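Local coordinates for uncharacterized protein (Pseudomonas aeruginosa PAO1, PDB 4R1D) that probably hydrolyses lipids as Tle4, a calcium-binding alpha/beta hydrolase of a type VI secretion system, and is bound by the self-protection partner Tli4, at residues A[55-60]-A[255-260]; A[281-286]-A[324-329]; A[442-447]-A[477-482]. All coordinates share one frame; numbering follows the deposited sequence. Where two conformers were deposited one is given.

Overall arrangement
The three contacts run outward from the hydrolase core and come in series along the chain. Contact 1 lies about 4 Å from the centre of the chain and joins the loops after the neighbouring strands 48-54 and 250-255 of the six-stranded parallel sheet. Contact 2, its centre about 11 Å from that of contact 1, uses the loop after the next strand, 274-280; the two touch through S256, L260 and P283. Contact 3 belongs to a separate four-stranded mixed sheet, its centre about 20 Å from that of contact 2. Contact 1 therefore contains the presumed nucleophile elbow and contact 2 packs against it, whereas the third builds an outlying part of the protein.

Contact 1 (A[55-60]-A[255-260]); sequences PGIMGT and HSMGGL
G56 and I57 meet S256, M257 and G258 in a buried loop-to-turn contact, where the chain leaving strand 48-54 lies against the turn between strand 250-255 and helix 258-267. That turn, within the sequence HSMGG, fits the nucleophile elbow of alpha/beta hydrolases: a type II' turn from H255 to G258 with S256 at a positive phi of 58°. S256 OG is bonded to H535 NE2, consistent with a serine-histidine pair of this family. The torsion chi1 of -176° sets OG anti to its own backbone N and beside I57, 3.2 Å from I57 CG1. I57 N points a weak but fairly straight hydrogen bond at S256 OG, 3.5 Å away with 162° at the hydrogen. G56 has no side chain, and its CA comes to 3.1 Å from H255 O and 3.7 Å from S256 CB; G258 CA likewise lies 3.1 Å from P55 O. Beside the serine, I57 CG1 also packs on M257 in one of its two modelled conformers. A type II turn from G56 to G59, closed by G59 N to G56 O, carries the first loop onward; its place next to the elbow is consistent with the oxyanion-hole loop of this fold. Both loops follow adjacent strands of the parallel sheet; Y144 of helix 141-155 bonds G56 N and packs on the H255 ring, while Y209 bonds P55 O.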
ATOM      1  N   PRO A  55       1.865  -4.557 -10.722  1.00 11.90           N
ATOM      2  CA  PRO A  55       1.099  -3.311 -10.644  1.00 12.52           C
ATOM      3  C   PRO A  55       1.903  -2.208  -9.963  1.00 13.69           C
ATOM      4  O   PRO A  55       3.030  -2.432  -9.537  1.00 13.48           O
ATOM      5  CB  PRO A  55      -0.095  -3.690  -9.768  1.00 14.53           C
ATOM      6  CG  PRO A  55       0.458  -4.761  -8.855  1.00 12.01           C
ATOM      7  CD  PRO A  55       1.435  -5.542  -9.703  1.00 10.58           C
ATOM      8  N   GLY A  56       1.309  -1.026  -9.860  1.00 13.76           N
ATOM      9  CA  GLY A  56       2.024   0.116  -9.332  1.00 16.75           C
ATOM     10  C   GLY A  56       1.445   0.723  -8.077  1.00 14.31           C
ATOM     11  O   GLY A  56       0.946   0.032  -7.182  1.00 13.38           O
ATOM     12  N   ILE A  57       1.540   2.047  -8.028  1.00 19.44           N
ATOM     13  CA  ILE A  57       1.205   2.843  -6.856  1.00 19.55           C
ATOM     14  C   ILE A  57      -0.173   2.484  -6.279  1.00 17.17           C
ATOM     15  O   ILE A  57      -1.172   2.612  -6.967  1.00 16.89           O
ATOM     16  CB  ILE A  57       1.252   4.348  -7.229  1.00 16.11           C
ATOM     17  CG1 ILE A  57       2.706   4.809  -7.421  1.00 23.27           C
ATOM     18  CG2 ILE A  57       0.542   5.199  -6.181  1.00 19.80           C
ATOM     19  CD1 ILE A  57       2.826   6.187  -8.097  1.00 20.02           C
ATOM     20  N   MET A  58      -0.211   2.017  -5.025  1.00 15.97           N
ATOM     21  CA  MET A  58      -1.484   1.726  -4.352  1.00 14.38           C
ATOM     22  C   MET A  58      -2.373   0.759  -5.151  1.00 15.50           C
ATOM     23  O   MET A  58      -3.591   0.750  -4.984  1.00 18.63           O
ATOM     24  CB  MET A  58      -2.264   3.037  -4.111  1.00 17.73           C
ATOM     25  CG  MET A  58      -1.637   3.951  -3.064  1.00 21.46           C
ATOM     26  SD  MET A  58      -2.558   5.507  -2.790  1.00 23.26           S
ATOM     27  CE  MET A  58      -2.093   6.433  -4.270  1.00 16.33           C
ATOM     28  N   GLY A  59      -1.761  -0.058  -6.002  1.00 14.67           N
ATOM     29  CA  GLY A  59      -2.510  -0.770  -7.028  1.00 13.23           C
ATOM     30  C   GLY A  59      -3.035  -2.141  -6.643  1.00 14.71           C
ATOM     31  O   GLY A  59      -3.844  -2.726  -7.373  1.00 14.99           O
ATOM     32  N   THR A  60      -2.595  -2.636  -5.490  1.00 14.72           N
ATOM     33  CA  THR A  60      -2.922  -3.989  -5.048  1.00 15.76           C
ATOM     34  C   THR A  60      -3.855  -3.945  -3.844  1.00 17.12           C
ATOM     35  O   THR A  60      -3.625  -3.191  -2.906  1.00 13.07           O
ATOM     36  CB  THR A  60      -1.636  -4.789  -4.692  1.00 13.94           C
ATOM     37  OG1 THR A  60      -0.767  -4.855  -5.840  1.00 12.78           O
ATOM     38  CG2 THR A  60      -1.960  -6.222  -4.206  1.00 13.62           C
ATOM     39  N   HIS A 255       3.815  -1.763 -14.099  1.00 12.60           N
ATOM     40  CA  HIS A 255       3.196  -0.436 -14.104  1.00 10.85           C
ATOM     41  C   HIS A 255       3.755   0.408 -12.964  1.00 15.80           C
ATOM     42  O   HIS A 255       3.840  -0.046 -11.820  1.00 14.76           O
ATOM     43  CB  HIS A 255       1.685  -0.576 -13.947  1.00 13.08           C
ATOM     44  CG  HIS A 255       0.934   0.719 -13.977  1.00 13.18           C
ATOM     45  ND1 HIS A 255       0.885   1.537 -15.088  1.00 17.50           N
ATOM     46  CD2 HIS A 255       0.193   1.331 -13.029  1.00 10.48           C
ATOM     47  CE1 HIS A 255       0.136   2.594 -14.819  1.00 10.06           C
ATOM     48  NE2 HIS A 255      -0.303   2.487 -13.582  1.00 18.77           N
ATOM     49  N   SER A 256       4.154   1.632 -13.273  1.00 12.87           N
ATOM     50  CA  SER A 256       4.431   2.591 -12.202  1.00 14.13           C
ATOM     51  C   SER A 256       5.510   2.059 -11.242  1.00 13.45           C
ATOM     52  O   SER A 256       6.547   1.556 -11.674  1.00 15.38           O
ATOM     53  CB  SER A 256       3.118   2.882 -11.454  1.00 18.30           C
ATOM     54  OG  SER A 256       3.276   3.871 -10.441  1.00 19.66           O
ATOM     55  N   MET A 257       5.277   2.165  -9.933  1.00 15.76           N
ATOM     56  CA  MET A 257       6.283   1.739  -8.958  0.65 15.41           C
ATOM     57  C   MET A 257       6.589   0.246  -9.028  1.00 12.42           C
ATOM     58  O   MET A 257       7.584  -0.224  -8.471  1.00 15.41           O
ATOM     59  CB  MET A 257       5.868   2.128  -7.544  0.65 17.20           C
ATOM     60  CG  MET A 257       6.180   3.575  -7.224  0.65 19.79           C
ATOM     61  SD  MET A 257       5.784   3.957  -5.513  0.65 31.19           S
ATOM     62  CE  MET A 257       6.031   2.334  -4.754  0.65 10.58           C
ATOM     63  N   GLY A 258       5.735  -0.503  -9.714  1.00 13.92           N
ATOM     64  CA  GLY A 258       6.017  -1.910  -9.946  1.00 11.79           C
ATOM     65  C   GLY A 258       7.344  -2.074 -10.679  1.00 16.52           C
ATOM     66  O   GLY A 258       7.968  -3.129 -10.632  1.00 13.72           O
ATOM     67  N   GLY A 259       7.779  -1.018 -11.361  1.00 11.79           N
ATOM     68  CA  GLY A 259       9.058  -1.041 -12.044  1.00 12.70           C
ATOM     69  C   GLY A 259      10.242  -1.006 -11.088  1.00 14.99           C
ATOM     70  O   GLY A 259      11.324  -1.510 -11.394  1.00 13.91           O
ATOM     71  N   LEU A 260      10.051  -0.376  -9.940  1.00 14.73           N
ATOM     72  CA  LEU A 260      11.096  -0.370  -8.926  1.00 15.81           C
ATOM     73  C   LEU A 260      11.188  -1.752  -8.264  1.00 14.80           C
ATOM     74  O   LEU A 260      12.289  -2.242  -7.964  1.00 16.94           O
ATOM     75  CB  LEU A 260      10.845   0.728  -7.891  1.00 14.33           C
ATOM     76  CG  LEU A 260      11.144   2.172  -8.334  1.00 21.34           C
ATOM     77  CD1 LEU A 260      10.238   2.625  -9.442  1.00 22.90           C
ATOM     78  CD2 LEU A 260      11.007   3.109  -7.131  1.00 28.52           C
TER

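Contact 2 (A[281-286]-A[324-329])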
ATOM      1  N   VAL A 281       5.335   3.732 -17.361  1.00 13.58           N
ATOM      2  CA  VAL A 281       5.284   4.875 -16.445  1.00 14.01           C
ATOM      3  C   VAL A 281       6.018   4.716 -15.114  1.00 14.47           C
ATOM      4  O   VAL A 281       5.484   5.079 -14.060  1.00 13.58           O
ATOM      5  CB  VAL A 281       3.834   5.384 -16.194  1.00 12.85           C
ATOM      6  CG1 VAL A 281       3.172   5.755 -17.509  1.00 13.25           C
ATOM      7  CG2 VAL A 281       2.984   4.348 -15.400  1.00 12.25           C
ATOM      8  N   GLN A 282       7.249   4.214 -15.165  1.00 14.52           N
ATOM      9  CA  GLN A 282       8.034   4.035 -13.953  1.00 12.37           C
ATOM     10  C   GLN A 282       8.537   5.383 -13.464  1.00 11.35           C
ATOM     11  O   GLN A 282       9.117   6.132 -14.233  1.00 15.05           O
ATOM     12  CB  GLN A 282       9.246   3.135 -14.195  1.00 14.13           C
ATOM     13  CG  GLN A 282       9.995   2.840 -12.899  1.00 13.65           C
ATOM     14  CD  GLN A 282      11.250   2.002 -13.073  1.00 14.31           C
ATOM     15  OE1 GLN A 282      11.370   1.176 -14.004  1.00 17.93           O
ATOM     16  NE2 GLN A 282      12.201   2.206 -12.168  1.00 12.47           N
ATOM     17  N   PRO A 283       8.319   5.687 -12.187  1.00 12.94           N
ATOM     18  CA  PRO A 283       8.986   6.846 -11.581  1.00 12.23           C
ATOM     19  C   PRO A 283      10.387   6.395 -11.133  1.00 14.16           C
ATOM     20  O   PRO A 283      10.638   6.164  -9.940  1.00 14.78           O
ATOM     21  CB  PRO A 283       8.100   7.155 -10.378  1.00 13.02           C
ATOM     22  CG  PRO A 283       7.570   5.805  -9.954  1.00 16.12           C
ATOM     23  CD  PRO A 283       7.412   5.004 -11.245  1.00 15.66           C
ATOM     24  N   ALA A 284      11.284   6.274 -12.111  1.00 13.20           N
ATOM     25  CA  ALA A 284      12.564   5.592 -11.951  1.00 14.31           C
ATOM     26  C   ALA A 284      13.402   6.262 -10.884  1.00 15.95           C
ATOM     27  O   ALA A 284      14.139   5.594 -10.146  1.00 17.02           O
ATOM     28  CB  ALA A 284      13.325   5.563 -13.296  1.00 14.83           C
ATOM     29  N   THR A 285      13.273   7.582 -10.795  1.00 14.45           N
ATOM     30  CA  THR A 285      14.020   8.339  -9.803  1.00 18.25           C
ATOM     31  C   THR A 285      13.065   9.037  -8.835  1.00 19.01           C
ATOM     32  O   THR A 285      13.466   9.922  -8.086  1.00 17.43           O
ATOM     33  CB  THR A 285      14.945   9.374 -10.471  1.00 15.61           C
ATOM     34  OG1 THR A 285      14.167  10.223 -11.336  1.00 15.40           O
ATOM     35  CG2 THR A 285      16.040   8.672 -11.271  1.00 16.28           C
ATOM     36  N   GLY A 286      11.793   8.637  -8.849  1.00 14.68           N
ATOM     37  CA  GLY A 286      10.850   9.203  -7.899  1.00 13.91           C
ATOM     38  C   GLY A 286       9.935  10.257  -8.493  1.00 15.80           C
ATOM     39  O   GLY A 286       9.833  10.368  -9.713  1.00 16.57           O
ATOM     40  N   LEU A 324       7.125   6.109   0.766  1.00 16.82           N
ATOM     41  CA  LEU A 324       8.191   7.104   0.836  1.00 19.81           C
ATOM     42  C   LEU A 324       9.230   6.889  -0.246  1.00 17.92           C
ATOM     43  O   LEU A 324       9.917   7.831  -0.646  1.00 20.43           O
ATOM     44  CB  LEU A 324       8.895   7.058   2.197  1.00 15.41           C
ATOM     45  CG  LEU A 324       8.172   7.801   3.311  1.00 19.46           C
ATOM     46  CD1 LEU A 324       8.858   7.542   4.648  1.00 18.88           C
ATOM     47  CD2 LEU A 324       8.085   9.304   3.013  1.00 20.53           C
ATOM     48  N   GLU A 325       9.362   5.649  -0.709  1.00 14.50           N
ATOM     49  CA  GLU A 325      10.351   5.341  -1.738  1.00 15.72           C
ATOM     50  C   GLU A 325      10.032   6.004  -3.078  1.00 15.44           C
ATOM     51  O   GLU A 325      10.869   6.032  -3.971  1.00 16.58           O
ATOM     52  CB  GLU A 325      10.540   3.829  -1.893  1.00 16.40           C
ATOM     53  CG  GLU A 325      11.461   3.239  -0.829  1.00 16.63           C
ATOM     54  CD  GLU A 325      11.341   1.732  -0.701  1.00 21.39           C
ATOM     55  OE1 GLU A 325      10.658   1.115  -1.546  1.00 16.20           O
ATOM     56  OE2 GLU A 325      11.932   1.175   0.250  1.00 19.00           O
ATOM     57  N   LEU A 326       8.827   6.551  -3.205  1.00 15.72           N
ATOM     58  CA  LEU A 326       8.475   7.333  -4.385  1.00 15.79           C
ATOM     59  C   LEU A 326       9.124   8.721  -4.358  1.00 16.23           C
ATOM     60  O   LEU A 326       9.118   9.436  -5.358  1.00 16.36           O
ATOM     61  CB  LEU A 326       6.955   7.481  -4.482  1.00 16.19           C
ATOM     62  CG  LEU A 326       6.385   8.387  -5.581  1.00 23.63           C
ATOM     63  CD1 LEU A 326       6.735   7.820  -6.959  1.00 20.14           C
ATOM     64  CD2 LEU A 326       4.877   8.567  -5.438  1.00 21.59           C
ATOM     65  N   ALA A 327       9.670   9.113  -3.211  1.00 14.96           N
ATOM     66  CA  ALA A 327      10.256  10.451  -3.090  1.00 17.67           C
ATOM     67  C   ALA A 327      11.425  10.603  -4.066  1.00 16.46           C
ATOM     68  O   ALA A 327      12.126   9.634  -4.340  1.00 15.60           O
ATOM     69  CB  ALA A 327      10.711  10.688  -1.675  1.00 15.80           C
ATOM     70  N   PRO A 328      11.625  11.822  -4.620  1.00 13.78           N
ATOM     71  CA  PRO A 328      12.760  12.004  -5.535  1.00 14.67           C
ATOM     72  C   PRO A 328      14.101  11.568  -4.921  1.00 16.02           C
ATOM     73  O   PRO A 328      14.378  11.849  -3.755  1.00 18.41           O
ATOM     74  CB  PRO A 328      12.752  13.517  -5.813  1.00 13.60           C
ATOM     75  CG  PRO A 328      11.292  13.883  -5.736  1.00 13.52           C
ATOM     76  CD  PRO A 328      10.747  13.004  -4.575  1.00 14.39           C
ATOM     77  N   SER A 329      14.921  10.884  -5.710  1.00 13.77           N
ATOM     78  CA  SER A 329      16.240  10.445  -5.266  1.00 15.32           C
ATOM     79  C   SER A 329      17.242  11.589  -5.392  1.00 19.88           C
ATOM     80  O   SER A 329      16.880  12.689  -5.807  1.00 17.23           O
ATOM     81  CB  SER A 329      16.706   9.284  -6.130  1.00 15.73           C
ATOM     82  OG  SER A 329      16.901   9.721  -7.469  1.00 17.19           O
TER
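G286 lies against L326 and P328, and T285 against S329, where the loop after strand 274-280 meets the loop after helix 321-324. The tight part is almost all backbone. G286 CA sits 3.1 Å from L326 O and 4.1 Å from P328 CA, a closeness that goes with its lack of a side chain and its positive phi of 102°. Next to it, S329 N gives T285 O a hydrogen bond of 2.9 Å, 158° at the hydrogen and tilted 26° from the carbonyl plane. P328 CA adds a CH...O contact to T285 O at 3.4 Å, so this oxygen faces one true hydrogen bond and one weaker CH...O contact. The looser part is made by side chains, and T285 and L326 are both partly exposed. S329 OG, placed between its backbone N and carbonyl carbon, stands 3.6 Å from T285 CB; T285 O is a long, weak and undecided partner 3.5 Å from S329 OG, and the links of this hydroxyl to the backbone N of E331 and Y332 are weak too. On the other flank a single apolar touch joins the loops: L326 CD1 meets the P283 ring at CB and CG, 3.7 Å from each, the two side chains crossing at about a right angle. P283 is also the centre of an inverse gamma turn and packs on L260 of helix 258-267. Helix 400-421 backs E325 and S329, and helix 507-510 touches T285.

Contact 3 (A[442-447]-A[477-482]); sequences DLIWKG and TIVQGP
I478 sets its side chain on the face of the W445 indole, the main shape fit between strand 443-446 and the antiparallel strand 477-479 at the margin of a mixed sheet. I478 CG1 stands 3.5 Å above the centre of the six-membered ring of W445, only 7° off its normal, a CH-pi contact. I478 CD1 runs on over W445 CZ2 and lies 4.0 Å from L443 CD1. I478 thus touches the indole face with one side and the leucine tip with another, while T477 N meets the ring edge in plane. On the other face of the sheet, the CG2 methyls of I444 and V479 abut at 3.8 Å, and K446 crosses V479 at about a right angle, CB against CG2. Farther along, I444 CD1 is the bump that fills the notch at G481, 3.6 Å from G481 CA, where segment 477-482 has a cis peptide bond before P482. Three backbone bonds join the strands: K446 N to T477 O (2.8 Å), T477 N to K446 O, and V479 N to I444 O. Direct pairing is thus carried by the T477 end, whereas toward D442 one water bridges D442 O, I444 N and V479 O; W445 NE1 and D442 OD1 find their partners in Y291 and R333, outside the strand pair.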
ATOM      1  N   ASP A 442       7.376  21.281 -11.037  1.00 19.95           N
ATOM      2  CA  ASP A 442       8.002  22.334 -10.248  1.00 17.86           C
ATOM      3  C   ASP A 442       7.119  22.557  -9.052  1.00 18.68           C
ATOM      4  O   ASP A 442       5.955  22.934  -9.197  1.00 24.96           O
ATOM      5  CB  ASP A 442       8.124  23.645 -11.034  1.00 18.74           C
ATOM      6  CG  ASP A 442       9.096  23.543 -12.185  1.00 21.99           C
ATOM      7  OD1 ASP A 442      10.035  22.727 -12.096  1.00 23.23           O
ATOM      8  OD2 ASP A 442       8.933  24.277 -13.182  1.00 24.11           O
ATOM      9  N   LEU A 443       7.656  22.301  -7.867  1.00 16.77           N
ATOM     10  CA  LEU A 443       6.887  22.447  -6.659  1.00 17.33           C
ATOM     11  C   LEU A 443       7.215  23.842  -6.157  1.00 21.35           C
ATOM     12  O   LEU A 443       8.330  24.092  -5.710  1.00 18.40           O
ATOM     13  CB  LEU A 443       7.298  21.387  -5.644  1.00 16.82           C
ATOM     14  CG  LEU A 443       6.289  21.031  -4.551  1.00 17.47           C
ATOM     15  CD1 LEU A 443       5.784  22.287  -3.860  1.00 21.03           C
ATOM     16  CD2 LEU A 443       5.137  20.253  -5.144  1.00 20.13           C
ATOM     17  N   ILE A 444       6.246  24.745  -6.243  1.00 16.97           N
ATOM     18  CA  ILE A 444       6.499  26.159  -5.966  1.00 18.15           C
ATOM     19  C   ILE A 444       5.701  26.700  -4.791  1.00 19.13           C
ATOM     20  O   ILE A 444       4.481  26.616  -4.765  1.00 19.22           O
ATOM     21  CB  ILE A 444       6.158  27.025  -7.191  1.00 18.50           C
ATOM     22  CG1 ILE A 444       6.984  26.591  -8.404  1.00 21.11           C
ATOM     23  CG2 ILE A 444       6.374  28.507  -6.870  1.00 20.10           C
ATOM     24  CD1 ILE A 444       6.293  26.908  -9.745  1.00 22.70           C
ATOM     25  N   TRP A 445       6.409  27.261  -3.813  1.00 15.74           N
ATOM     26  CA  TRP A 445       5.779  28.005  -2.737  1.00 14.89           C
ATOM     27  C   TRP A 445       5.950  29.461  -3.125  1.00 22.81           C
ATOM     28  O   TRP A 445       7.077  29.953  -3.195  1.00 22.20           O
ATOM     29  CB  TRP A 445       6.528  27.798  -1.427  1.00 18.51           C
ATOM     30  CG  TRP A 445       6.231  26.536  -0.666  1.00 18.35           C
ATOM     31  CD1 TRP A 445       7.028  25.423  -0.576  1.00 23.05           C
ATOM     32  CD2 TRP A 445       5.098  26.285   0.168  1.00 19.56           C
ATOM     33  NE1 TRP A 445       6.446  24.491   0.251  1.00 19.42           N
ATOM     34  CE2 TRP A 445       5.262  24.995   0.719  1.00 19.76           C
ATOM     35  CE3 TRP A 445       3.958  27.022   0.503  1.00 17.28           C
ATOM     36  CZ2 TRP A 445       4.324  24.425   1.580  1.00 16.75           C
ATOM     37  CZ3 TRP A 445       3.029  26.456   1.360  1.00 20.22           C
ATOM     38  CH2 TRP A 445       3.213  25.164   1.878  1.00 20.62           C
ATOM     39  N   LYS A 446       4.846  30.145  -3.384  1.00 20.63           N
ATOM     40  CA  LYS A 446       4.911  31.538  -3.807  1.00 22.93           C
ATOM     41  C   LYS A 446       4.389  32.437  -2.695  1.00 23.81           C
ATOM     42  O   LYS A 446       3.292  32.229  -2.182  1.00 23.13           O
ATOM     43  CB  LYS A 446       4.097  31.722  -5.087  1.00 23.36           C
ATOM     44  CG  LYS A 446       4.117  33.129  -5.637  1.00 28.88           C
ATOM     45  CD  LYS A 446       3.194  33.260  -6.832  1.00 31.51           C
ATOM     46  CE  LYS A 446       3.861  32.784  -8.104  1.00 39.58           C
ATOM     47  NZ  LYS A 446       3.144  33.294  -9.312  1.00 52.04           N
ATOM     48  N   GLY A 447       5.188  33.425  -2.298  1.00 23.81           N
ATOM     49  CA  GLY A 447       4.806  34.305  -1.209  1.00 21.59           C
ATOM     50  C   GLY A 447       6.002  34.739  -0.379  1.00 22.44           C
ATOM     51  O   GLY A 447       7.140  34.460  -0.741  1.00 25.55           O
ATOM     52  N   THR A 477       2.337  30.060  -0.584  1.00 20.69           N
ATOM     53  CA  THR A 477       1.235  29.249  -1.070  1.00 19.18           C
ATOM     54  C   THR A 477       1.729  28.356  -2.189  1.00 22.33           C
ATOM     55  O   THR A 477       2.394  28.804  -3.128  1.00 18.45           O
ATOM     56  CB  THR A 477       0.107  30.142  -1.621  1.00 23.37           C
ATOM     57  OG1 THR A 477      -0.393  30.986  -0.574  1.00 21.45           O
ATOM     58  CG2 THR A 477      -1.031  29.290  -2.181  1.00 23.34           C
ATOM     59  N   ILE A 478       1.400  27.074  -2.111  1.00 17.82           N
ATOM     60  CA  ILE A 478       1.768  26.188  -3.203  1.00 18.79           C
ATOM     61  C   ILE A 478       0.931  26.507  -4.432  1.00 23.10           C
ATOM     62  O   ILE A 478      -0.300  26.526  -4.374  1.00 24.34           O
ATOM     63  CB  ILE A 478       1.658  24.710  -2.792  1.00 20.92           C
ATOM     64  CG1 ILE A 478       2.863  24.349  -1.909  1.00 19.38           C
ATOM     65  CG2 ILE A 478       1.606  23.822  -4.028  1.00 21.13           C
ATOM     66  CD1 ILE A 478       2.828  22.960  -1.269  1.00 21.36           C
ATOM     67  N   VAL A 479       1.605  26.799  -5.538  1.00 22.79           N
ATOM     68  CA  VAL A 479       0.919  27.137  -6.771  1.00 22.75           C
ATOM     69  C   VAL A 479       1.428  26.271  -7.913  1.00 23.68           C
ATOM     70  O   VAL A 479       2.583  25.843  -7.928  1.00 26.00           O
ATOM     71  CB  VAL A 479       1.141  28.609  -7.143  1.00 23.90           C
ATOM     72  CG1 VAL A 479       0.527  29.520  -6.093  1.00 23.66           C
ATOM     73  CG2 VAL A 479       2.629  28.893  -7.300  1.00 23.25           C
ATOM     74  N   GLN A 480       0.547  26.021  -8.872  1.00 25.26           N
ATOM     75  CA  GLN A 480       0.868  25.226 -10.040  1.00 30.62           C
ATOM     76  C   GLN A 480       2.023  25.852 -10.821  1.00 35.10           C
ATOM     77  O   GLN A 480       2.063  27.073 -11.010  1.00 28.79           O
ATOM     78  CB  GLN A 480      -0.380  25.137 -10.918  1.00 36.72           C
ATOM     79  CG  GLN A 480      -0.353  24.070 -11.982  1.00 44.96           C
ATOM     80  CD  GLN A 480      -1.667  24.001 -12.732  1.00 38.22           C
ATOM     81  OE1 GLN A 480      -2.708  23.686 -12.154  1.00 45.08           O
ATOM     82  NE2 GLN A 480      -1.630  24.316 -14.021  1.00 45.53           N
ATOM     83  N   GLY A 481       2.960  25.013 -11.266  1.00 25.68           N
ATOM     84  CA  GLY A 481       4.048  25.450 -12.123  1.00 31.03           C
ATOM     85  C   GLY A 481       3.575  25.606 -13.554  1.00 31.52           C
ATOM     86  O   GLY A 481       2.373  25.543 -13.808  1.00 37.47           O
ATOM     87  N   PRO A 482       4.512  25.779 -14.504  1.00 34.63           N
ATOM     88  CA  PRO A 482       5.964  25.747 -14.308  1.00 25.83           C
ATOM     89  C   PRO A 482       6.545  27.061 -13.799  1.00 32.36           C
ATOM     90  O   PRO A 482       5.895  28.107 -13.854  1.00 32.69           O
ATOM     91  CB  PRO A 482       6.490  25.470 -15.718  1.00 36.14           C
ATOM     92  CG  PRO A 482       5.496  26.120 -16.603  1.00 36.87           C
ATOM     93  CD  PRO A 482       4.159  25.926 -15.928  1.00 36.16           C
TER
HETATM   94  O   HOH W   1       3.875  23.525  -7.638  1.00 25.22           O